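Local structure of putative PLP-dependent aminotransferase (Bacillus cereus ATCC 10987, 3JU7) at residues Glu152-Phe166 against Tyr175-Phe187. The protein probably acts as a pyridoxal phosphate-dependent aminotransferase of the DegT/DnrJ/EryC1 family, moving amino groups between substrates. Residues are numbered along the deposited sequence; the frame is centred on the assembly and turned at random.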
loop_
_atom_site.group_PDB
_atom_site.type_symbol
_atom_site.label_atom_id
_atom_site.label_comp_id
_atom_site.label_asym_id
_atom_site.label_seq_id
_atom_site.Cartn_x
_atom_site.Cartn_y
_atom_site.Cartn_z
ATOM N N GLU A 152 21.725 -10.705 14.086
ATOM C CA GLU A 152 21.744 -11.084 12.672
ATOM C C GLU A 152 22.890 -12.070 12.436
ATOM O O GLU A 152 22.693 -13.119 11.858
ATOM C CB GLU A 152 21.894 -9.857 11.763
ATOM C CG GLU A 152 20.573 -9.131 11.441
ATOM C CD GLU A 152 19.856 -9.710 10.242
ATOM O OE1 GLU A 152 20.531 -10.316 9.392
ATOM O OE2 GLU A 152 18.612 -9.551 10.137
ATOM N N LYS A 153 24.078 -11.757 12.932
ATOM C CA LYS A 153 25.198 -12.646 12.734
ATOM C C LYS A 153 24.933 -14.032 13.319
ATOM O O LYS A 153 25.438 -14.993 12.774
ATOM C CB LYS A 153 26.485 -12.042 13.283
ATOM C CG LYS A 153 26.986 -10.847 12.451
ATOM C CD LYS A 153 28.382 -10.355 12.863
ATOM C CE LYS A 153 28.495 -10.068 14.357
ATOM N NZ LYS A 153 29.738 -9.306 14.726
ATOM N N LYS A 154 24.142 -14.134 14.395
ATOM C CA LYS A 154 23.744 -15.425 14.998
ATOM C C LYS A 154 22.565 -16.125 14.283
ATOM O O LYS A 154 22.030 -17.108 14.800
ATOM C CB LYS A 154 23.326 -15.237 16.478
ATOM C CG LYS A 154 24.481 -15.097 17.507
ATOM C CD LYS A 154 24.008 -15.079 18.992
ATOM N N GLY A 155 22.110 -15.596 13.150
ATOM C CA GLY A 155 20.945 -16.150 12.472
ATOM C C GLY A 155 19.577 -15.743 13.001
ATOM O O GLY A 155 18.566 -16.337 12.602
ATOM N N VAL A 156 19.512 -14.742 13.886
ATOM C CA VAL A 156 18.202 -14.184 14.281
ATOM C C VAL A 156 17.908 -12.888 13.486
ATOM O O VAL A 156 18.590 -11.866 13.672
ATOM C CB VAL A 156 18.129 -13.904 15.793
ATOM C CG1 VAL A 156 16.870 -13.168 16.125
ATOM C CG2 VAL A 156 18.214 -15.208 16.587
ATOM N N PRO A 157 16.899 -12.928 12.600
ATOM C CA PRO A 157 16.583 -11.790 11.749
ATOM C C PRO A 157 15.998 -10.590 12.491
ATOM O O PRO A 157 15.136 -10.741 13.339
ATOM C CB PRO A 157 15.527 -12.352 10.755
ATOM C CG PRO A 157 15.015 -13.552 11.337
ATOM C CD PRO A 157 16.039 -14.088 12.303
ATOM N N VAL A 158 16.460 -9.400 12.119
ATOM C CA VAL A 158 16.013 -8.149 12.716
ATOM C C VAL A 158 15.573 -7.169 11.638
ATOM O O VAL A 158 16.276 -6.952 10.647
ATOM C CB VAL A 158 17.140 -7.481 13.471
ATOM C CG1 VAL A 158 16.657 -6.138 14.013
ATOM C CG2 VAL A 158 17.735 -8.453 14.522
ATOM N N VAL A 159 14.381 -6.624 11.821
ATOM C CA VAL A 159 13.858 -5.590 10.977
ATOM C C VAL A 159 13.528 -4.481 11.951
ATOM O O VAL A 159 12.663 -4.638 12.872
ATOM C CB VAL A 159 12.593 -6.017 10.199
ATOM C CG1 VAL A 159 11.916 -4.779 9.627
ATOM C CG2 VAL A 159 12.914 -7.053 9.091
ATOM N N VAL A 160 14.198 -3.356 11.741
ATOM C CA VAL A 160 14.087 -2.201 12.654
ATOM C C VAL A 160 13.035 -1.226 12.149
ATOM O O VAL A 160 13.145 -0.733 11.005
ATOM C CB VAL A 160 15.426 -1.464 12.762
ATOM C CG1 VAL A 160 15.273 -0.164 13.578
ATOM C CG2 VAL A 160 16.505 -2.400 13.340
ATOM N N ASP A 161 11.991 -1.019 12.959
ATOM C CA ASP A 161 11.017 0.055 12.726
ATOM C C ASP A 161 11.609 1.396 13.182
ATOM O O ASP A 161 11.662 1.709 14.359
ATOM C CB ASP A 161 9.701 -0.233 13.459
ATOM C CG ASP A 161 8.604 0.782 13.154
ATOM O OD1 ASP A 161 8.906 1.912 12.717
ATOM O OD2 ASP A 161 7.415 0.465 13.396
ATOM N N ALA A 162 12.046 2.179 12.214
ATOM C CA ALA A 162 12.572 3.509 12.418
ATOM C C ALA A 162 11.663 4.475 11.658
ATOM O O ALA A 162 12.138 5.423 11.044
ATOM C CB ALA A 162 14.030 3.582 11.895
ATOM N N ALA A 163 10.359 4.198 11.682
ATOM C CA ALA A 163 9.362 4.950 10.899
ATOM C C ALA A 163 9.549 6.452 10.965
ATOM O O ALA A 163 9.532 7.109 9.939
ATOM C CB ALA A 163 7.917 4.565 11.307
ATOM N N PRO A 164 9.770 7.014 12.171
ATOM C CA PRO A 164 9.905 8.471 12.215
ATOM C C PRO A 164 11.324 9.052 12.156
ATOM O O PRO A 164 11.509 10.239 12.416
ATOM C CB PRO A 164 9.240 8.832 13.546
ATOM C CG PRO A 164 9.302 7.628 14.377
ATOM C CD PRO A 164 9.539 6.435 13.515
ATOM N N GLY A 165 12.305 8.247 11.785
ATOM C CA GLY A 165 13.702 8.614 11.986
ATOM C C GLY A 165 14.488 8.885 10.736
ATOM O O GLY A 165 15.686 8.995 10.824
ATOM N N PHE A 166 13.851 9.008 9.575
ATOM C CA PHE A 166 14.622 9.329 8.381
ATOM C C PHE A 166 15.208 10.715 8.526
ATOM O O PHE A 166 14.531 11.645 8.927
ATOM C CB PHE A 166 13.752 9.251 7.134
ATOM C CG PHE A 166 14.514 9.242 5.875
ATOM C CD1 PHE A 166 15.274 8.135 5.523
ATOM C CD2 PHE A 166 14.486 10.343 5.017
ATOM C CE1 PHE A 166 15.991 8.124 4.345
ATOM C CE2 PHE A 166 15.198 10.344 3.851
ATOM C CZ PHE A 166 15.963 9.235 3.503
ATOM N N TYR A 175 21.332 7.254 10.532
ATOM C CA TYR A 175 20.826 6.156 11.318
ATOM C C TYR A 175 20.588 4.924 10.457
ATOM O O TYR A 175 19.873 5.023 9.459
ATOM C CB TYR A 175 19.504 6.524 11.984
ATOM C CG TYR A 175 19.078 5.405 12.876
ATOM C CD1 TYR A 175 19.663 5.254 14.118
ATOM C CD2 TYR A 175 18.170 4.451 12.457
ATOM C CE1 TYR A 175 19.339 4.227 14.938
ATOM C CE2 TYR A 175 17.826 3.382 13.298
ATOM C CZ TYR A 175 18.432 3.287 14.539
ATOM O OH TYR A 175 18.150 2.264 15.418
ATOM N N GLY A 176 21.185 3.800 10.874
ATOM C CA GLY A 176 21.034 2.490 10.240
ATOM C C GLY A 176 22.166 2.055 9.308
ATOM O O GLY A 176 22.163 0.930 8.786
ATOM N N GLN A 177 23.128 2.947 9.106
ATOM C CA GLN A 177 24.207 2.742 8.128
ATOM C C GLN A 177 24.845 1.372 8.318
ATOM O O GLN A 177 25.162 0.991 9.457
ATOM C CB GLN A 177 25.248 3.851 8.274
ATOM C CG GLN A 177 26.477 3.762 7.309
ATOM C CD GLN A 177 26.085 4.048 5.870
ATOM O OE1 GLN A 177 25.577 5.136 5.571
ATOM N NE2 GLN A 177 26.262 3.058 4.979
ATOM N N ASP A 178 24.995 0.635 7.216
ATOM C CA ASP A 178 25.691 -0.642 7.193
ATOM C C ASP A 178 25.002 -1.751 7.988
ATOM O O ASP A 178 25.575 -2.801 8.167
ATOM C CB ASP A 178 27.162 -0.502 7.666
ATOM C CG ASP A 178 28.006 0.390 6.740
ATOM O OD1 ASP A 178 27.555 0.686 5.625
ATOM O OD2 ASP A 178 29.118 0.819 7.135
ATOM N N PHE A 179 23.780 -1.546 8.460
ATOM C CA PHE A 179 23.104 -2.604 9.205
ATOM C C PHE A 179 22.802 -3.798 8.282
ATOM O O PHE A 179 22.327 -3.628 7.129
ATOM C CB PHE A 179 21.838 -2.065 9.794
ATOM C CG PHE A 179 21.095 -3.028 10.680
ATOM C CD1 PHE A 179 21.683 -3.532 11.842
ATOM C CD2 PHE A 179 19.789 -3.351 10.396
ATOM C CE1 PHE A 179 20.983 -4.372 12.704
ATOM C CE2 PHE A 179 19.038 -4.171 11.261
ATOM C CZ PHE A 179 19.637 -4.698 12.407
ATOM N N SER A 180 23.078 -4.998 8.791
ATOM C CA SER A 180 22.845 -6.218 8.034
ATOM C C SER A 180 21.387 -6.546 7.835
ATOM O O SER A 180 21.042 -7.156 6.841
ATOM C CB SER A 180 23.472 -7.392 8.751
ATOM O OG SER A 180 24.854 -7.209 8.754
ATOM N N GLY A 181 20.550 -6.207 8.813
ATOM C CA GLY A 181 19.121 -6.442 8.698
ATOM C C GLY A 181 18.477 -5.405 7.804
ATOM O O GLY A 181 19.109 -4.864 6.886
HETATM N N MSE A 182 17.211 -5.124 8.077
HETATM C CA MSE A 182 16.487 -4.112 7.324
HETATM C C MSE A 182 16.013 -3.015 8.254
HETATM O O MSE A 182 15.730 -3.278 9.423
HETATM C CB MSE A 182 15.315 -4.741 6.588
HETATM C CG MSE A 182 15.789 -5.332 5.311
HETATM SE SE MSE A 182 14.584 -6.344 4.241
HETATM C CE MSE A 182 15.632 -6.005 2.643
ATOM N N ILE A 183 15.998 -1.792 7.726
ATOM C CA ILE A 183 15.462 -0.623 8.421
ATOM C C ILE A 183 14.309 -0.048 7.593
ATOM O O ILE A 183 14.443 0.179 6.389
ATOM C CB ILE A 183 16.565 0.432 8.678
ATOM C CG1 ILE A 183 17.813 -0.302 9.237
ATOM C CG2 ILE A 183 16.039 1.507 9.562
ATOM C CD1 ILE A 183 18.599 0.346 10.282
ATOM N N ILE A 184 13.173 0.143 8.249
ATOM C CA ILE A 184 11.996 0.744 7.657
ATOM C C ILE A 184 11.819 2.191 8.152
ATOM O O ILE A 184 11.922 2.480 9.327
ATOM C CB ILE A 184 10.709 -0.036 8.015
ATOM C CG1 ILE A 184 10.867 -1.569 7.788
ATOM C CG2 ILE A 184 9.549 0.529 7.243
ATOM C CD1 ILE A 184 11.738 -1.985 6.569
ATOM N N TYR A 185 11.589 3.100 7.215
ATOM C CA TYR A 185 11.358 4.478 7.508
ATOM C C TYR A 185 10.092 4.894 6.790
ATOM O O TYR A 185 9.747 4.356 5.713
ATOM C CB TYR A 185 12.480 5.388 6.968
ATOM C CG TYR A 185 13.893 5.059 7.320
ATOM C CD1 TYR A 185 14.523 5.610 8.437
ATOM C CD2 TYR A 185 14.674 4.292 6.445
ATOM C CE1 TYR A 185 15.912 5.305 8.740
ATOM C CE2 TYR A 185 16.010 3.996 6.722
ATOM C CZ TYR A 185 16.642 4.488 7.869
ATOM O OH TYR A 185 18.011 4.176 8.070
ATOM N N SER A 186 9.456 5.916 7.339
ATOM C CA SER A 186 8.221 6.451 6.792
ATOM C C SER A 186 8.403 7.846 6.201
ATOM O O SER A 186 9.176 8.642 6.715
ATOM C CB SER A 186 7.136 6.480 7.872
ATOM O OG SER A 186 5.943 7.039 7.363
ATOM N N PHE A 187 7.677 8.123 5.116
ATOM C CA PHE A 187 7.579 9.452 4.543
ATOM C C PHE A 187 6.121 9.991 4.672
ATOM O O PHE A 187 5.676 10.854 3.910
ATOM C CB PHE A 187 7.979 9.440 3.071
ATOM C CG PHE A 187 9.378 8.936 2.770
ATOM C CD1 PHE A 187 10.473 9.232 3.580
ATOM C CD2 PHE A 187 9.611 8.232 1.586
ATOM C CE1 PHE A 187 11.760 8.787 3.241
ATOM C CE2 PHE A 187 10.910 7.791 1.235
ATOM C CZ PHE A 187 11.983 8.089 2.061
HETATM O O HOH W 1 11.020 9.219 8.760
#
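Tyr175 begins the contact by turning a ring edge to Val160 CG1 and bringing CE2 to 4.1 Å from Ala162 CB, while its hydroxyl is hydrogen-bonded to the backbone O of Met143. After the type II turn Gly176–Phe179, the Phe179 ring takes Val158 CG1 at its edge, 3.7 Å from CZ, and leans CE2 obliquely against Val160 CG2. Gly181 then lies against the carboxylate of Glu152, whose OE2 comes within 3.5 Å of Gly181 CA; that oxygen also accepts from Val158 N and forms a salt bridge with Lys73, so it is held from both backbone and side chain.

From Met182 onward the chains pair as parallel strands. Met182 N donates to Val158 O, Met182 O accepts from Val160 N at 2.8 Å, and Ile184 N donates almost straight (176°) to Val160 O. Ile183 drops CG2, anti to its backbone N, onto Ala162 CB, whereas Ile184 packs CG1 on Val159 CG1 on the other face of the sheet. Ile184 O receives Ala162 N, and Asp161 OD1 accepts from Ala163 N, an Asx turn leading into the type I turn Ala162–Gly165.

Tyr185 lies between Ile183 CG2 and Phe166 CD1 on opposite ring faces; Phe166 meets it edge-to-face, planes at 73°. Ser186 N reaches a lone pair of Ala163 O, and a water lies within hydrogen-bonding distance of Ala163 O, Ser186 O and Phe166 N. Phe187 completes the aromatic cluster, its edge turned to the face of Phe166, CE1 3.6 Å from Phe166 CD2. Asp161 OD2 bonds Thr91 OG1 and N1 of the pyridoxal phosphate-modified lysine at position 191; Ser186 OG bonds His188 N and the cofactor's OP3. The pair illustrates how adjacent parallel strands of fold-type I aminotransferases carry cofactor-binding side chains at their C-terminal ends.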